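PDB 1IQ0: arginyl-trna synthetase from Thermus thermophilus, which probably catalyses the ATP-dependent attachment of L-arginine to tRNA(Arg), as a monomeric class I aminoacyl-tRNA synthetase. Local coordinates for residues L495-P500 and E560-L565. Residues are numbered along the deposited sequence; the frame is centred on the assembly and turned at random.
Sequences LSQATP and EGLREL
Gln497 reaches across to the N-terminus of helix 562-583 and donates NE2 to Glu560 O at 2.9 Å. Within the DALR anticodon-binding domain, this joins a 3-10 turn in the loop between helices 470-487 and 500-509 to the start of the last helix. Gln497 CG is anti to the carbonyl carbon (chi1 -66°), and the extended chain beyond it carries the amide across to Glu560. The bond is fairly straight (158° at the hydrogen), on a carbonyl lone pair and close to the Gln497 amide plane. Gln497 NE2 also lies 3.4 Å from Gly561 CA, and its OE1 3.8 Å from Leu562 CB. An alanine in place of Gln497 would probably leave Glu560 O without this donor and a gap where OE1 lay beside Leu562 CB. Deeper in, Leu565 CD1 meets Leu495 CD2 at 3.8 Å, the side chains crossing at about a right angle, and CD2 packs on Ala498 CA and CB. Helix 84-92 touches Leu495 and Ala498 too. In the second shell, Asp494 OD2 accepts a hydrogen bond from Gln497 NE2. The N-cap residue Gly561 donates its N to Glu564 OE1 at 2.7 Å, on the carboxylate's syn side, 31° out of its plane.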
loop_
_atom_site.group_PDB
_atom_site.type_symbol
_atom_site.label_atom_id
_atom_site.label_comp_id
_atom_site.label_asym_id
_atom_site.label_seq_id
_atom_site.Cartn_x
_atom_site.Cartn_y
_atom_site.Cartn_z
ATOM N N LEU A 495 0.176 35.191 14.242
ATOM C CA LEU A 495 1.284 34.301 14.559
ATOM C C LEU A 495 2.110 34.711 15.771
ATOM O O LEU A 495 2.662 33.854 16.462
ATOM C CB LEU A 495 2.199 34.152 13.340
ATOM C CG LEU A 495 1.522 33.750 12.025
ATOM C CD1 LEU A 495 2.589 33.490 10.979
ATOM C CD2 LEU A 495 0.666 32.508 12.218
ATOM N N SER A 496 2.189 36.010 16.044
ATOM C CA SER A 496 2.982 36.495 17.178
ATOM C C SER A 496 2.457 36.055 18.550
ATOM O O SER A 496 3.203 36.065 19.531
ATOM C CB SER A 496 3.076 38.026 17.145
ATOM O OG SER A 496 1.826 38.627 17.446
ATOM N N GLN A 497 1.184 35.675 18.623
ATOM C CA GLN A 497 0.600 35.242 19.894
ATOM C C GLN A 497 0.772 33.740 20.174
ATOM O O GLN A 497 0.288 33.230 21.184
ATOM C CB GLN A 497 -0.889 35.612 19.947
ATOM C CG GLN A 497 -1.168 37.121 19.969
ATOM C CD GLN A 497 -2.625 37.437 20.255
ATOM O OE1 GLN A 497 -3.153 37.070 21.305
ATOM N NE2 GLN A 497 -3.285 38.120 19.320
ATOM N N ALA A 498 1.475 33.041 19.290
ATOM C CA ALA A 498 1.696 31.605 19.448
ATOM C C ALA A 498 2.439 31.236 20.730
ATOM O O ALA A 498 3.386 31.910 21.126
ATOM C CB ALA A 498 2.457 31.062 18.237
ATOM N N THR A 499 2.002 30.157 21.373
ATOM C CA THR A 499 2.649 29.673 22.593
ATOM C C THR A 499 3.411 28.393 22.219
ATOM O O THR A 499 3.289 27.906 21.099
ATOM C CB THR A 499 1.606 29.321 23.700
ATOM O OG1 THR A 499 0.894 28.128 23.333
ATOM C CG2 THR A 499 0.593 30.469 23.878
ATOM N N PRO A 500 4.214 27.843 23.146
ATOM C CA PRO A 500 4.958 26.615 22.854
ATOM C C PRO A 500 4.031 25.468 22.422
ATOM O O PRO A 500 4.476 24.522 21.766
ATOM C CB PRO A 500 5.669 26.322 24.175
ATOM C CG PRO A 500 5.961 27.704 24.697
ATOM C CD PRO A 500 4.640 28.420 24.436
ATOM N N GLU A 560 -8.737 37.665 20.618
ATOM C CA GLU A 560 -8.549 37.994 19.213
ATOM C C GLU A 560 -7.106 37.769 18.793
ATOM O O GLU A 560 -6.185 38.107 19.526
ATOM C CB GLU A 560 -8.935 39.452 18.961
ATOM C CG GLU A 560 -8.803 39.880 17.510
ATOM C CD GLU A 560 -9.342 41.274 17.276
ATOM O OE1 GLU A 560 -10.542 41.494 17.538
ATOM O OE2 GLU A 560 -8.568 42.150 16.832
ATOM N N GLY A 561 -6.919 37.193 17.610
ATOM C CA GLY A 561 -5.579 36.920 17.119
ATOM C C GLY A 561 -5.155 35.505 17.452
ATOM O O GLY A 561 -4.717 34.755 16.577
ATOM N N LEU A 562 -5.288 35.130 18.720
ATOM C CA LEU A 562 -4.920 33.787 19.154
ATOM C C LEU A 562 -5.993 32.799 18.704
ATOM O O LEU A 562 -5.683 31.678 18.298
ATOM C CB LEU A 562 -4.802 33.724 20.676
ATOM C CG LEU A 562 -3.667 32.890 21.277
ATOM C CD1 LEU A 562 -4.017 32.545 22.739
ATOM C CD2 LEU A 562 -3.425 31.632 20.459
ATOM N N ARG A 563 -7.253 33.216 18.791
ATOM C CA ARG A 563 -8.371 32.365 18.390
ATOM C C ARG A 563 -8.212 31.987 16.922
ATOM O O ARG A 563 -8.323 30.818 16.561
ATOM C CB ARG A 563 -9.712 33.083 18.625
ATOM C CG ARG A 563 -10.902 32.446 17.902
ATOM C CD ARG A 563 -12.263 32.907 18.451
ATOM N NE ARG A 563 -13.373 32.422 17.620
ATOM C CZ ARG A 563 -14.590 32.119 18.072
ATOM N NH1 ARG A 563 -14.891 32.239 19.366
ATOM N NH2 ARG A 563 -15.520 31.699 17.224
ATOM N N GLU A 564 -7.938 32.980 16.082
ATOM C CA GLU A 564 -7.752 32.750 14.656
ATOM C C GLU A 564 -6.552 31.821 14.426
ATOM O O GLU A 564 -6.620 30.896 13.621
ATOM C CB GLU A 564 -7.527 34.080 13.926
ATOM C CG GLU A 564 -8.744 35.004 13.822
ATOM C CD GLU A 564 -9.303 35.444 15.174
ATOM O OE1 GLU A 564 -8.528 35.583 16.144
ATOM O OE2 GLU A 564 -10.525 35.669 15.261
ATOM N N LEU A 565 -5.455 32.066 15.133
ATOM C CA LEU A 565 -4.270 31.225 14.992
ATOM C C LEU A 565 -4.594 29.766 15.309
ATOM O O LEU A 565 -4.225 28.864 14.551
ATOM C CB LEU A 565 -3.154 31.703 15.924
ATOM C CG LEU A 565 -1.982 30.734 16.121
ATOM C CD1 LEU A 565 -1.279 30.465 14.791
ATOM C CD2 LEU A 565 -1.009 31.319 17.120
#